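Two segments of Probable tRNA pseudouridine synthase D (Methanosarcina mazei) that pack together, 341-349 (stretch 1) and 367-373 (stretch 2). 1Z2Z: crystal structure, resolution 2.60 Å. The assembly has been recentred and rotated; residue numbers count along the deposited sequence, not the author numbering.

Stretch 1 (341-349) LPGYNTEFA
Stretch 2 367-373: SLEGFNI

No hydrogen bond crosses between these two stretches; the contact rests on packing, and 407 Å² is buried counting both sides. Stretch 1 is irregular; stretch 2 makes a short 3-10 turn around 368-370, closed by G370 N to S367 O (2.7 Å) and F371 N to L368 O (3.2 Å). Two CA pairs set the register, G343 to F371 at 5.2 Å and Y344 to L368 at 5.0 Å.

F371 is the buried platform. Its CA-to-CB bond points toward stretch 1, and chi1 -89° (m) with chi2 93° lays one ring face under the P342-G343 backbone. G343 CA sits 3.5 Å from F371 CG and 3.9 Å from the ring centroid, 28° off the normal, a CH-pi contact; P342 O lies over the same face, 3.3 Å from F371 CZ. Glycine suits the backbone here: residues with a CB seldom adopt phi/psi -158/-131. P342, ring pucker C-gamma endo, adds its CB at 3.8 Å from F371 CE1.

Within stretch 1, G343 N hydrogen-bonds T346 OG1 (2.8 Å), with T346 at chi1 -48° (m). The glycine carbonyl receives a CA-H...O contact, L368 CA to G343 O at 3.4 Å.

L368 gives up the most surface, 93 Å². Its CB leaves sideways, but chi1 -64° and chi2 -65° (m, m) bring the end nearer: L368 CD2 meets the F348 ring edge, 3.3 Å from F348 CZ, while L368 CD1 lies 3.5 Å from F348 CZ and 4.0 Å from T346 OG1. F348, chi1 -51° (m) and chi2 -27°, likewise starts sideways and extends its ring tip.

At the exposed margin Y344, chi1 69° (p) and chi2 65°, has F371 O near its ring edge, 3.7 Å from Y344 CD2. N372 starts sideways; chi1 -72° (m) and chi2 66° bring its end nearer, ND2 over one Y344 face.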

# COMPACT_ATOMS: atom_id res chain seq x y z
N LEU A 341 -11.90 10.55 -3.73
CA LEU A 341 -11.65 9.33 -4.47
C LEU A 341 -12.91 9.25 -5.34
O LEU A 341 -13.85 8.53 -5.05
CB LEU A 341 -11.54 8.13 -3.52
CG LEU A 341 -10.12 7.69 -3.11
CD1 LEU A 341 -10.16 6.75 -1.93
CD2 LEU A 341 -9.45 7.01 -4.28
N PRO A 342 -12.93 10.04 -6.43
CA PRO A 342 -14.01 10.15 -7.41
C PRO A 342 -14.89 8.92 -7.65
O PRO A 342 -14.39 7.80 -7.76
CB PRO A 342 -13.28 10.61 -8.68
CG PRO A 342 -11.82 10.25 -8.42
CD PRO A 342 -11.69 10.61 -6.98
N GLY A 343 -16.20 9.15 -7.73
CA GLY A 343 -17.18 8.11 -7.96
C GLY A 343 -18.44 8.76 -8.52
O GLY A 343 -18.35 9.54 -9.46
N TYR A 344 -19.61 8.45 -7.97
CA TYR A 344 -20.82 9.08 -8.47
C TYR A 344 -21.60 9.66 -7.30
O TYR A 344 -22.75 10.07 -7.44
CB TYR A 344 -21.68 8.08 -9.24
CG TYR A 344 -22.30 6.98 -8.40
CD1 TYR A 344 -23.26 7.27 -7.43
CD2 TYR A 344 -21.98 5.65 -8.61
CE1 TYR A 344 -23.88 6.27 -6.70
CE2 TYR A 344 -22.59 4.63 -7.88
CZ TYR A 344 -23.54 4.95 -6.93
OH TYR A 344 -24.18 3.96 -6.23
N ASN A 345 -20.94 9.69 -6.14
CA ASN A 345 -21.53 10.18 -4.89
C ASN A 345 -20.46 11.03 -4.22
O ASN A 345 -20.40 11.15 -2.99
CB ASN A 345 -21.91 8.95 -4.03
CG ASN A 345 -22.64 9.31 -2.73
OD1 ASN A 345 -22.04 9.79 -1.76
ND2 ASN A 345 -23.95 9.07 -2.71
N THR A 346 -19.60 11.62 -5.05
CA THR A 346 -18.51 12.45 -4.55
C THR A 346 -18.96 13.88 -4.32
O THR A 346 -19.76 14.42 -5.08
CB THR A 346 -17.33 12.51 -5.55
OG1 THR A 346 -17.00 11.18 -5.99
CG2 THR A 346 -16.11 13.15 -4.88
N GLU A 347 -18.42 14.48 -3.27
CA GLU A 347 -18.74 15.85 -2.90
C GLU A 347 -17.47 16.69 -3.00
O GLU A 347 -16.69 16.75 -2.06
CB GLU A 347 -19.26 15.89 -1.47
CG GLU A 347 -19.64 17.28 -0.97
CD GLU A 347 -19.72 17.34 0.54
OE1 GLU A 347 -20.31 16.42 1.14
OE2 GLU A 347 -19.19 18.30 1.14
N PHE A 348 -17.27 17.33 -4.15
CA PHE A 348 -16.09 18.17 -4.34
C PHE A 348 -16.04 19.20 -3.22
O PHE A 348 -17.07 19.58 -2.68
CB PHE A 348 -16.14 18.88 -5.69
CG PHE A 348 -16.40 17.95 -6.85
CD1 PHE A 348 -16.02 16.61 -6.79
CD2 PHE A 348 -17.02 18.43 -8.01
CE1 PHE A 348 -16.26 15.75 -7.87
CE2 PHE A 348 -17.25 17.58 -9.10
CZ PHE A 348 -16.88 16.24 -9.03
N ALA A 349 -14.84 19.64 -2.85
CA ALA A 349 -14.69 20.64 -1.80
C ALA A 349 -14.95 22.04 -2.38
O ALA A 349 -15.17 22.19 -3.58
CB ALA A 349 -13.29 20.56 -1.21
N SER A 367 -15.38 11.97 -15.68
CA SER A 367 -16.81 12.23 -15.57
C SER A 367 -17.44 11.44 -14.42
O SER A 367 -17.44 10.21 -14.43
CB SER A 367 -17.51 11.86 -16.88
OG SER A 367 -17.27 10.50 -17.22
N LEU A 368 -17.98 12.15 -13.43
CA LEU A 368 -18.62 11.50 -12.28
C LEU A 368 -19.73 10.53 -12.72
O LEU A 368 -19.93 9.48 -12.10
CB LEU A 368 -19.22 12.56 -11.33
CG LEU A 368 -18.30 13.56 -10.62
CD1 LEU A 368 -17.39 12.83 -9.65
CD2 LEU A 368 -17.48 14.34 -11.65
N GLU A 369 -20.43 10.90 -13.79
CA GLU A 369 -21.52 10.09 -14.34
C GLU A 369 -20.94 8.86 -15.02
O GLU A 369 -21.67 7.97 -15.45
CB GLU A 369 -22.28 10.93 -15.37
CG GLU A 369 -22.60 12.33 -14.89
CD GLU A 369 -22.77 13.33 -16.02
OE1 GLU A 369 -21.85 13.44 -16.87
OE2 GLU A 369 -23.82 14.01 -16.06
N GLY A 370 -19.62 8.82 -15.10
CA GLY A 370 -18.94 7.70 -15.73
C GLY A 370 -18.62 6.57 -14.77
O GLY A 370 -18.39 5.44 -15.22
N PHE A 371 -18.59 6.86 -13.47
CA PHE A 371 -18.29 5.84 -12.46
C PHE A 371 -19.46 4.92 -12.20
O PHE A 371 -19.60 4.36 -11.11
CB PHE A 371 -17.85 6.48 -11.14
CG PHE A 371 -16.38 6.73 -11.05
CD1 PHE A 371 -15.83 7.96 -11.42
CD2 PHE A 371 -15.52 5.73 -10.59
CE1 PHE A 371 -14.46 8.19 -11.34
CE2 PHE A 371 -14.15 5.95 -10.52
CZ PHE A 371 -13.62 7.19 -10.89
N ASN A 372 -20.31 4.76 -13.20
CA ASN A 372 -21.46 3.87 -13.09
C ASN A 372 -21.45 2.92 -14.27
O ASN A 372 -22.25 3.04 -15.20
CB ASN A 372 -22.76 4.68 -13.06
CG ASN A 372 -22.95 5.42 -11.74
OD1 ASN A 372 -22.19 6.33 -11.41
ND2 ASN A 372 -23.97 5.02 -10.98
N ILE A 373 -20.53 1.97 -14.23
CA ILE A 373 -20.40 1.00 -15.30
C ILE A 373 -21.76 0.39 -15.67
O ILE A 373 -22.38 -0.28 -14.85
CB ILE A 373 -19.44 -0.14 -14.87
CG1 ILE A 373 -18.06 0.44 -14.56
CG2 ILE A 373 -19.34 -1.17 -15.97
CD1 ILE A 373 -18.00 1.34 -13.34